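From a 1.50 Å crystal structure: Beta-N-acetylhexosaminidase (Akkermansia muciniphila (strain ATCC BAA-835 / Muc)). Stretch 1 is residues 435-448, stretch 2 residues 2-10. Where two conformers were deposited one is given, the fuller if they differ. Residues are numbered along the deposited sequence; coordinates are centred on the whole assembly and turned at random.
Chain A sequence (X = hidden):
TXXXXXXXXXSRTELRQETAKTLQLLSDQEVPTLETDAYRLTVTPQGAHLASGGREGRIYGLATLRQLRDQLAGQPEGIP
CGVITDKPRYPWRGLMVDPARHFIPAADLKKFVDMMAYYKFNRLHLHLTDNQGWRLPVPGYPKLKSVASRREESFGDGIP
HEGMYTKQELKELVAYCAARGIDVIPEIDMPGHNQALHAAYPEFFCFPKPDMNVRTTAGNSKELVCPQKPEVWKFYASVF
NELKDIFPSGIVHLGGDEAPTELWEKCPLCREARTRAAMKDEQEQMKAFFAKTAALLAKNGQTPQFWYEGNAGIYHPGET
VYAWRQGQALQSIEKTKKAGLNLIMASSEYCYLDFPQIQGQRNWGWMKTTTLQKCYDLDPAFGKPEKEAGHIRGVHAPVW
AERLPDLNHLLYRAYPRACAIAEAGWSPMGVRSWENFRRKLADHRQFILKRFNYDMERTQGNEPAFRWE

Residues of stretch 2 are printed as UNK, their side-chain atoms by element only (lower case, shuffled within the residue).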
# COMPACT_ATOMS: atom_id res chain seq x y z
N GLU A 435 14.31 -9.41 -18.88
CA GLU A 435 14.15 -9.27 -20.32
C GLU A 435 12.69 -9.39 -20.74
O GLU A 435 12.19 -8.58 -21.53
CB GLU A 435 15.02 -10.29 -21.05
CG GLU A 435 16.51 -10.00 -20.96
CD GLU A 435 16.87 -8.62 -21.49
OE1 GLU A 435 16.35 -8.25 -22.56
OE2 GLU A 435 17.65 -7.91 -20.82
N ASN A 436 11.99 -10.40 -20.22
CA ASN A 436 10.59 -10.56 -20.59
C ASN A 436 9.74 -9.42 -20.06
O ASN A 436 8.87 -8.90 -20.76
CB ASN A 436 10.05 -11.91 -20.11
CG ASN A 436 8.70 -12.23 -20.70
OD1 ASN A 436 8.55 -12.27 -21.93
ND2 ASN A 436 7.70 -12.47 -19.85
N PHE A 437 9.98 -9.02 -18.81
CA PHE A 437 9.21 -7.93 -18.23
C PHE A 437 9.40 -6.65 -19.03
O PHE A 437 8.43 -5.95 -19.35
CB PHE A 437 9.61 -7.71 -16.77
CG PHE A 437 8.95 -6.51 -16.14
CD1 PHE A 437 7.65 -6.58 -15.66
CD2 PHE A 437 9.63 -5.30 -16.06
CE1 PHE A 437 7.04 -5.47 -15.08
CE2 PHE A 437 9.03 -4.19 -15.49
CZ PHE A 437 7.73 -4.27 -15.00
N ARG A 438 10.65 -6.32 -19.36
CA ARG A 438 10.95 -5.11 -20.12
C ARG A 438 10.26 -5.13 -21.48
O ARG A 438 9.73 -4.10 -21.94
CB ARG A 438 12.46 -4.96 -20.28
CG ARG A 438 12.91 -3.65 -20.90
CD ARG A 438 14.39 -3.71 -21.24
NE ARG A 438 14.64 -4.55 -22.41
CZ ARG A 438 15.69 -5.34 -22.55
NH1 ARG A 438 16.60 -5.43 -21.59
NH2 ARG A 438 15.83 -6.07 -23.65
N ARG A 439 10.24 -6.29 -22.14
CA ARG A 439 9.54 -6.42 -23.42
C ARG A 439 8.06 -6.08 -23.26
O ARG A 439 7.51 -5.27 -24.01
CB ARG A 439 9.69 -7.84 -23.95
CG ARG A 439 8.80 -8.15 -25.15
CD ARG A 439 8.79 -9.63 -25.52
NE ARG A 439 8.14 -10.47 -24.51
CZ ARG A 439 6.83 -10.65 -24.41
NH1 ARG A 439 6.00 -10.04 -25.25
NH2 ARG A 439 6.34 -11.45 -23.47
N LYS A 440 7.41 -6.68 -22.26
CA LYS A 440 5.98 -6.46 -22.07
C LYS A 440 5.69 -5.01 -21.68
O LYS A 440 4.69 -4.43 -22.13
CB LYS A 440 5.45 -7.39 -20.98
CG LYS A 440 5.67 -8.86 -21.29
CD LYS A 440 5.02 -9.74 -20.23
CE LYS A 440 5.72 -9.58 -18.88
NZ LYS A 440 5.02 -10.35 -17.79
N LEU A 441 6.52 -4.43 -20.82
CA LEU A 441 6.26 -3.06 -20.38
C LEU A 441 6.30 -2.08 -21.54
O LEU A 441 5.54 -1.10 -21.56
CB LEU A 441 7.25 -2.67 -19.30
CG LEU A 441 6.92 -1.30 -18.72
CD1 LEU A 441 5.70 -1.36 -17.81
CD2 LEU A 441 8.12 -0.73 -18.03
N ALA A 442 7.17 -2.31 -22.52
CA ALA A 442 7.18 -1.48 -23.71
C ALA A 442 5.83 -1.52 -24.41
O ALA A 442 5.31 -0.48 -24.84
CB ALA A 442 8.30 -1.92 -24.65
N ASP A 443 5.23 -2.71 -24.53
CA ASP A 443 3.89 -2.81 -25.11
C ASP A 443 2.85 -2.12 -24.25
O ASP A 443 1.87 -1.57 -24.77
CB ASP A 443 3.50 -4.28 -25.30
CG ASP A 443 4.36 -5.01 -26.31
OD1 ASP A 443 4.99 -4.35 -27.18
OD2 ASP A 443 4.40 -6.26 -26.26
N HIS A 444 3.03 -2.14 -22.92
CA HIS A 444 2.06 -1.53 -22.02
C HIS A 444 1.99 -0.02 -22.14
O HIS A 444 0.98 0.57 -21.72
CB HIS A 444 2.33 -1.97 -20.59
CG HIS A 444 1.70 -3.27 -20.24
ND1 HIS A 444 0.78 -3.41 -19.22
CD2 HIS A 444 1.81 -4.49 -20.83
CE1 HIS A 444 0.37 -4.67 -19.18
NE2 HIS A 444 0.97 -5.34 -20.14
N ARG A 445 3.00 0.64 -22.70
CA ARG A 445 2.87 2.08 -22.90
C ARG A 445 1.63 2.39 -23.73
O ARG A 445 0.82 3.25 -23.36
CB ARG A 445 4.11 2.67 -23.56
CG ARG A 445 4.01 4.18 -23.62
CD ARG A 445 5.11 4.83 -24.41
NE ARG A 445 4.89 6.27 -24.47
CZ ARG A 445 5.31 7.04 -25.47
NH1 ARG A 445 5.96 6.50 -26.49
NH2 ARG A 445 5.06 8.34 -25.46
N GLN A 446 1.44 1.67 -24.84
CA GLN A 446 0.26 1.89 -25.67
C GLN A 446 -1.02 1.44 -24.98
O GLN A 446 -2.06 2.09 -25.11
CB GLN A 446 0.42 1.19 -27.02
CG GLN A 446 1.43 1.83 -27.95
CD GLN A 446 1.18 3.31 -28.17
OE1 GLN A 446 0.05 3.74 -28.39
NE2 GLN A 446 2.24 4.10 -28.12
N PHE A 447 -0.96 0.32 -24.24
CA PHE A 447 -2.16 -0.16 -23.55
C PHE A 447 -2.67 0.90 -22.59
O PHE A 447 -3.87 1.20 -22.55
CB PHE A 447 -1.88 -1.44 -22.75
CG PHE A 447 -1.38 -2.62 -23.55
CD1 PHE A 447 -1.34 -2.61 -24.93
CD2 PHE A 447 -0.97 -3.76 -22.87
CE1 PHE A 447 -0.87 -3.72 -25.63
CE2 PHE A 447 -0.51 -4.87 -23.56
CZ PHE A 447 -0.46 -4.86 -24.94
N ILE A 448 -1.77 1.46 -21.78
CA ILE A 448 -2.17 2.41 -20.75
C ILE A 448 -2.55 3.76 -21.37
O ILE A 448 -3.45 4.45 -20.90
CB ILE A 448 -1.07 2.51 -19.67
CG1 ILE A 448 -0.89 1.16 -18.96
CG2 ILE A 448 -1.37 3.62 -18.67
CD1 ILE A 448 -2.11 0.67 -18.21
N UNK A 2 5.62 -15.23 -31.48
CA UNK A 2 4.53 -14.41 -30.97
C UNK A 2 4.18 -14.79 -29.53
O UNK A 2 4.04 -15.97 -29.20
c UNK A 2 3.30 -14.56 -31.86
N UNK A 3 4.02 -13.77 -28.68
CA UNK A 3 3.80 -13.96 -27.25
C UNK A 3 2.70 -13.02 -26.79
O UNK A 3 2.30 -12.09 -27.51
o UNK A 3 7.76 -14.57 -24.88
c UNK A 3 6.27 -14.49 -26.75
n UNK A 3 8.22 -13.09 -26.50
c UNK A 3 7.49 -14.05 -25.96
c UNK A 3 5.06 -13.63 -26.45
N UNK A 4 2.21 -13.25 -25.58
CA UNK A 4 1.35 -12.30 -24.90
C UNK A 4 2.19 -11.30 -24.12
O UNK A 4 3.36 -11.54 -23.80
c UNK A 4 0.43 -13.02 -23.91
c UNK A 4 -1.08 -13.83 -25.77
c UNK A 4 -1.94 -14.76 -26.32
c UNK A 4 -0.80 -15.22 -23.85
c UNK A 4 -0.50 -14.04 -24.52
c UNK A 4 -1.66 -16.16 -24.39
c UNK A 4 -2.23 -15.93 -25.63
o UNK A 4 -3.07 -16.87 -26.17
N UNK A 5 1.57 -10.16 -23.79
CA UNK A 5 2.22 -9.16 -22.96
C UNK A 5 1.39 -8.88 -21.72
O UNK A 5 0.92 -7.76 -21.51
c UNK A 5 2.45 -7.87 -23.75
o UNK A 5 3.42 -8.11 -24.75
N UNK A 6 1.21 -9.90 -20.89
CA UNK A 6 0.40 -9.81 -19.68
C UNK A 6 1.33 -9.52 -18.51
O UNK A 6 2.31 -10.25 -18.29
c UNK A 6 -1.62 -12.92 -20.72
c UNK A 6 -0.37 -11.12 -19.44
c UNK A 6 -1.13 -11.05 -18.11
c UNK A 6 -1.30 -11.44 -20.62
N UNK A 7 1.03 -8.46 -17.77
CA UNK A 7 1.70 -8.15 -16.51
C UNK A 7 0.63 -8.17 -15.42
O UNK A 7 -0.36 -7.44 -15.51
c UNK A 7 2.41 -6.79 -16.52
c UNK A 7 4.00 -5.34 -17.92
c UNK A 7 3.46 -6.74 -17.64
c UNK A 7 3.06 -6.52 -15.15
N UNK A 8 0.79 -8.97 -14.36
CA UNK A 8 1.94 -9.85 -14.10
C UNK A 8 1.99 -11.10 -14.98
O UNK A 8 0.95 -11.58 -15.46
c UNK A 8 1.75 -10.26 -12.63
c UNK A 8 -0.17 -8.91 -13.24
c UNK A 8 0.35 -9.92 -12.29
N UNK A 9 3.19 -11.60 -15.19
CA UNK A 9 3.36 -12.81 -16.00
C UNK A 9 2.54 -13.95 -15.41
O UNK A 9 2.66 -14.23 -14.20
c UNK A 9 5.14 -14.39 -16.96
c UNK A 9 4.87 -14.07 -18.43
o UNK A 9 4.71 -15.02 -19.22
c UNK A 9 4.84 -13.21 -16.03
o UNK A 9 4.82 -12.88 -18.79
N UNK A 10 1.71 -14.62 -16.20
CA UNK A 10 0.95 -15.75 -15.67
C UNK A 10 1.85 -16.90 -15.24
O UNK A 10 2.96 -17.10 -15.75
c UNK A 10 0.06 -16.17 -16.85
c UNK A 10 -0.08 -14.91 -17.67
c UNK A 10 1.27 -14.24 -17.55
O HOH W 1 10.71 -12.33 -24.18
O HOH W 2 5.35 -13.82 -21.71

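Position 2 carries a single side-chain carbon, and its CA-to-CB bond points away from the helix, which it does not touch. One carbon and nothing more is alanine, Ala2.

Position 3 has three carbons in an unbranched run, the third bearing one oxygen and one nitrogen. Its CA-to-CB bond points toward the helix, and the nitrogen lies over one face of the Arg439 guanidinium. That is the amide of glutamine, Gln3, with NE2 3.3 Å from Arg439 NE. Both atoms are donors, so this is packing and not a hydrogen bond; water 1 accepts weakly from Gln3 NE2 (3.5 Å) and donates to Asn436 OD1 (3.1 Å).

At position 4 one carbon leads to a six-carbon ring bearing an oxygen, and the CA-to-CB bond points away from stretch 1. A hydroxylated ring is tyrosine, Tyr4, whose OH is bonded elsewhere in the structure. Its backbone serves the contact instead: Arg439 NH2 donates to Tyr4 O at 3.0 Å, nearly in line, while Asn436 OD1 steadies the arginine from within the helix, 2.8 Å from Arg439 NH2.

Position 5 shows one carbon and one oxygen, the latter 2.6 Å from Asp443 OD2. This is serine, Ser5, and its OG donates to that carboxylate. The small side chain suits the closest approach of the two backbones, 4.7 Å between Ser5 CA and Lys440 CA. Its carbonyl is held as well, with His444 NE2 donating to Ser5 O at 2.8 Å.

Position 6 has four carbons, forked at the first, one arm two carbons long: isoleucine, Ile6. Its CA-to-CB bond points away from the helix, and Ile6 O accepts from Lys440 NZ at 2.8 Å.

Position 7 repeats that forked four-carbon pattern, but its CA-to-CB bond points toward the helix. The end of the longer arm lies over the face of the His444 ring, and the short arm meets the edge of the Phe437 ring. It is again isoleucine, Ile7, with CD1 3.7 Å from the His444 ring centroid and CG2 4.1 Å from Phe437 CE1.

Position 8 closes three carbons onto its own backbone nitrogen, its CA-to-CB bond pointing away: proline, Pro8, preceded by a cis peptide bond.

Position 9 extends three carbons to a pair of oxygens, one of them 2.7 Å from Lys440 NZ. It is glutamate, Glu9, and Glu9 OE1 completes a salt bridge with that ammonium while also taking a weak hydrogen bond from Asn436 ND2 at 3.1 Å.

Position 10 is another three-carbon ring closed onto nitrogen, Pro10, beyond contact.

The rule is an alternation. From 3 to 9, odd positions point toward the helix and even ones away, without any regular strand. Lys440 links two levels, its NZ joining Ile6 O to Glu9 OE1 while its CE packs 3.8 Å from Ile7 CG1. Ile7 packs among Phe437, Lys440, Leu441 and His444, while polar anchors fix the backbone from 4 to 6 and the carboxylate of Glu9.

Stretch 2, residues 2-10: AQYSIIPEP
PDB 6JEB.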